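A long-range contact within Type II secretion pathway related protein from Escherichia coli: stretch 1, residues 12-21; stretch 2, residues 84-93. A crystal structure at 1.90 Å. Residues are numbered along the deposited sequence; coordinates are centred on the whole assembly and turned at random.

Stretch 1 12-21: SIVSATRYLK
Stretch 2 84-93: RLVPFIGELL

The contact is centred on Leu-85, which loses 85 Å² to the other stretch, the largest share of any residue in a total of 347 Å² summed over both sides. Its CA-to-CB bond points toward the first helix, and chi1 -72° (m) with chi2 172° (t) extends the side chain so that CD1 lies among three residues: CD1 is 3.4 Å from Leu-20 CD1, 3.7 Å from Ala-16 CB and 3.7 Å from Thr-17 OG1. Leu-85 CD2 comes 4.0 Å from Ile-13 CG2. A branched, flexible leucine suits this place because its branched end fills the space between Ile-13, Ala-16, Thr-17 and Leu-20, while the single methyl of Ala-16 lets the leucine come close to the helix backbone. The nearest CA pair across the stretches is also found here, Ile-13 CA to Leu-85 CA at 7.4 Å, and it sets the register.

The CA-to-CB bond of Phe-88, next to this centre, points toward the first helix, and chi1 -176° (t) with chi2 62° sets the ring beside Ile-13 and Thr-17. Ile-13, with chi1 -70° (m) and chi2 158° (t), places CG2 over one ring face: CG2 is 3.2 Å from the centroid of the Phe-88 ring, 18° off the ring normal, and 3.1 Å from Phe-88 CD2. This is a CH-pi contact, and a notably tight one. The flat aromatic face offers a broad surface to the methyl, and the two residues bury 59 Å² (Phe-88) and 54 Å² (Ile-13) against the opposing stretches.

Farther out, Leu-20 (chi1 -76°, m; chi2 -178°, t) also reaches Ile-89, CD1 to CD1 at 4.2 Å. The CA-to-CB bond of Ile-89 points sideways, but chi1 -66° (m) and chi2 171° (t) bring its end nearer. Leu-92 (m, t) adds a contact one helical turn beyond Phe-88, its CD1 3.8 Å from Thr-17 CG2.

The backbone explains this spacing. Residues 12-21 are helical throughout, near phi -64° and psi -42°, within a helix that extends beyond both ends of the stretch; Ile-13, Ala-16, Thr-17 and Leu-20 therefore recur on one side. In the second stretch, Leu-85 leaves helical geometry at phi -86°, psi 6° and occupies the N-cap position of the helix that starts at Val-86. Its carbonyl still accepts the first hydrogen bond of that helix, Ile-89 N to Leu-85 O at 2.8 Å. The helix axes approach to 11.1 Å with a signed crossing angle of -81°, so the helices cross nearly at right angles and the contact stays compact.

The polar element is Thr-17, buried with chi1 -58° (m). Its OG1 lies at the edge of the Phe-88 ring, near the ring plane, 3.5 Å from Phe-88 CD2. The hydroxyl donates to its own helix, Thr-17 OG1 to Ile-13 O at 2.7 Å, which satisfies its proton without a partner across the interface. No hydrogen bond joins the stretches; apolar packing holds them together.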

# COMPACT_ATOMS: atom_id res chain seq x y z
N SER A 12 2.61 4.81 0.66
CA SER A 12 2.10 4.43 1.98
C SER A 12 0.96 3.43 1.91
O SER A 12 0.92 2.46 2.70
CB SER A 12 1.65 5.68 2.73
OG SER A 12 2.76 6.53 2.94
N ILE A 13 0.05 3.64 0.97
CA ILE A 13 -1.04 2.70 0.73
C ILE A 13 -0.51 1.33 0.29
O ILE A 13 -0.97 0.30 0.79
CB ILE A 13 -2.01 3.25 -0.33
CG1 ILE A 13 -2.79 4.44 0.25
CG2 ILE A 13 -2.97 2.17 -0.77
CD1 ILE A 13 -3.36 5.40 -0.78
N VAL A 14 0.44 1.32 -0.64
CA VAL A 14 1.04 0.07 -1.13
C VAL A 14 1.83 -0.67 -0.03
O VAL A 14 1.71 -1.89 0.10
CB VAL A 14 1.88 0.33 -2.40
CG1 VAL A 14 2.77 -0.87 -2.75
CG2 VAL A 14 0.96 0.68 -3.57
N SER A 15 2.60 0.05 0.79
CA SER A 15 3.37 -0.59 1.88
C SER A 15 2.47 -1.16 2.96
O SER A 15 2.74 -2.22 3.51
CB SER A 15 4.36 0.38 2.52
OG SER A 15 3.65 1.48 3.03
N ALA A 16 1.40 -0.44 3.29
CA ALA A 16 0.42 -0.91 4.27
C ALA A 16 -0.28 -2.18 3.77
O ALA A 16 -0.56 -3.10 4.54
CB ALA A 16 -0.62 0.21 4.55
N THR A 17 -0.54 -2.24 2.46
CA THR A 17 -1.18 -3.39 1.85
C THR A 17 -0.22 -4.59 1.90
O THR A 17 -0.62 -5.72 2.20
CB THR A 17 -1.63 -3.06 0.40
OG1 THR A 17 -2.53 -1.92 0.44
CG2 THR A 17 -2.35 -4.21 -0.20
N ARG A 18 1.06 -4.34 1.63
CA ARG A 18 2.10 -5.38 1.81
C ARG A 18 2.17 -5.87 3.27
O ARG A 18 2.29 -7.07 3.56
CB ARG A 18 3.44 -4.87 1.36
CG ARG A 18 4.58 -5.80 1.61
CD ARG A 18 5.87 -5.10 1.14
NE ARG A 18 7.04 -5.93 1.32
CZ ARG A 18 8.29 -5.54 1.07
NH1 ARG A 18 8.55 -4.31 0.62
NH2 ARG A 18 9.29 -6.40 1.25
N TYR A 19 2.08 -4.93 4.20
CA TYR A 19 2.07 -5.29 5.62
C TYR A 19 0.88 -6.19 5.95
O TYR A 19 1.04 -7.18 6.64
CB TYR A 19 2.07 -4.03 6.49
CG TYR A 19 2.83 -4.20 7.79
CD1 TYR A 19 4.14 -3.77 7.90
CD2 TYR A 19 2.26 -4.82 8.90
CE1 TYR A 19 4.85 -3.91 9.07
CE2 TYR A 19 2.98 -4.99 10.10
CZ TYR A 19 4.28 -4.52 10.16
OH TYR A 19 5.05 -4.63 11.29
N LEU A 20 -0.30 -5.87 5.42
CA LEU A 20 -1.48 -6.71 5.65
C LEU A 20 -1.30 -8.12 5.13
O LEU A 20 -1.67 -9.10 5.80
CB LEU A 20 -2.73 -6.06 5.02
CG LEU A 20 -3.31 -4.88 5.76
CD1 LEU A 20 -4.56 -4.38 5.03
CD2 LEU A 20 -3.64 -5.28 7.24
N LYS A 21 -0.73 -8.23 3.93
CA LYS A 21 -0.53 -9.52 3.30
C LYS A 21 0.52 -10.36 4.03
O LYS A 21 0.34 -11.55 4.21
CB LYS A 21 -0.11 -9.33 1.85
CG LYS A 21 -1.24 -8.91 0.95
CD LYS A 21 -0.72 -8.39 -0.40
CE LYS A 21 0.01 -9.41 -1.19
NZ LYS A 21 0.52 -8.79 -2.46
N ARG A 84 -8.30 1.17 7.83
CA ARG A 84 -7.99 2.33 6.98
C ARG A 84 -7.95 2.02 5.49
O ARG A 84 -8.28 2.89 4.68
CB ARG A 84 -6.66 2.93 7.42
CG ARG A 84 -6.73 3.51 8.83
CD ARG A 84 -6.59 5.01 8.86
NE ARG A 84 -6.73 5.55 10.22
CZ ARG A 84 -5.90 5.30 11.24
NH1 ARG A 84 -4.84 4.51 11.08
NH2 ARG A 84 -6.13 5.84 12.44
N LEU A 85 -7.57 0.79 5.12
CA LEU A 85 -7.40 0.44 3.70
C LEU A 85 -8.69 -0.01 2.99
O LEU A 85 -8.67 -0.41 1.82
CB LEU A 85 -6.30 -0.62 3.55
CG LEU A 85 -4.87 -0.13 3.79
CD1 LEU A 85 -3.89 -1.29 3.80
CD2 LEU A 85 -4.49 0.83 2.69
N VAL A 86 -9.83 0.07 3.68
CA VAL A 86 -11.08 -0.42 3.14
C VAL A 86 -11.34 0.14 1.73
O VAL A 86 -11.61 -0.63 0.81
CB VAL A 86 -12.28 -0.17 4.11
CG1 VAL A 86 -13.61 -0.43 3.42
CG2 VAL A 86 -12.15 -1.07 5.35
N PRO A 87 -11.22 1.47 1.55
CA PRO A 87 -11.39 2.02 0.20
C PRO A 87 -10.43 1.47 -0.87
O PRO A 87 -10.87 1.09 -1.96
CB PRO A 87 -11.17 3.53 0.42
CG PRO A 87 -11.54 3.75 1.84
CD PRO A 87 -11.07 2.53 2.56
N PHE A 88 -9.13 1.46 -0.59
CA PHE A 88 -8.13 0.95 -1.55
C PHE A 88 -8.36 -0.53 -1.86
O PHE A 88 -8.29 -0.94 -3.02
CB PHE A 88 -6.71 1.16 -1.03
CG PHE A 88 -5.63 0.75 -2.01
CD1 PHE A 88 -5.51 1.38 -3.24
CD2 PHE A 88 -4.70 -0.24 -1.67
CE1 PHE A 88 -4.51 1.01 -4.15
CE2 PHE A 88 -3.69 -0.60 -2.57
CZ PHE A 88 -3.60 0.03 -3.82
N ILE A 89 -8.65 -1.32 -0.83
CA ILE A 89 -8.91 -2.76 -1.02
C ILE A 89 -10.13 -2.98 -1.93
O ILE A 89 -10.15 -3.93 -2.71
CB ILE A 89 -9.10 -3.48 0.34
CG1 ILE A 89 -7.78 -3.44 1.14
CG2 ILE A 89 -9.58 -4.91 0.14
CD1 ILE A 89 -7.90 -3.94 2.58
N GLY A 90 -11.12 -2.10 -1.84
CA GLY A 90 -12.26 -2.10 -2.78
C GLY A 90 -11.88 -1.90 -4.24
O GLY A 90 -12.46 -2.51 -5.14
N GLU A 91 -10.89 -1.03 -4.48
CA GLU A 91 -10.32 -0.85 -5.82
C GLU A 91 -9.50 -2.06 -6.25
O GLU A 91 -9.52 -2.46 -7.43
CB GLU A 91 -9.45 0.41 -5.85
CG GLU A 91 -10.24 1.70 -5.66
CD GLU A 91 -11.25 1.94 -6.78
OE1 GLU A 91 -10.81 2.19 -7.92
OE2 GLU A 91 -12.47 1.87 -6.50
N LEU A 92 -8.77 -2.64 -5.30
CA LEU A 92 -7.95 -3.82 -5.55
C LEU A 92 -8.78 -5.02 -5.99
O LEU A 92 -8.43 -5.70 -6.96
CB LEU A 92 -7.16 -4.21 -4.29
CG LEU A 92 -5.97 -3.32 -3.91
CD1 LEU A 92 -5.28 -3.85 -2.65
CD2 LEU A 92 -4.99 -3.22 -5.06
N LEU A 93 -9.88 -5.26 -5.28
CA LEU A 93 -10.72 -6.44 -5.53
C LEU A 93 -11.77 -6.19 -6.62
O LEU A 93 -12.36 -7.15 -7.13
CB LEU A 93 -11.38 -6.91 -4.21
CG LEU A 93 -10.43 -7.37 -3.09
CD1 LEU A 93 -11.18 -7.72 -1.81
CD2 LEU A 93 -9.57 -8.55 -3.53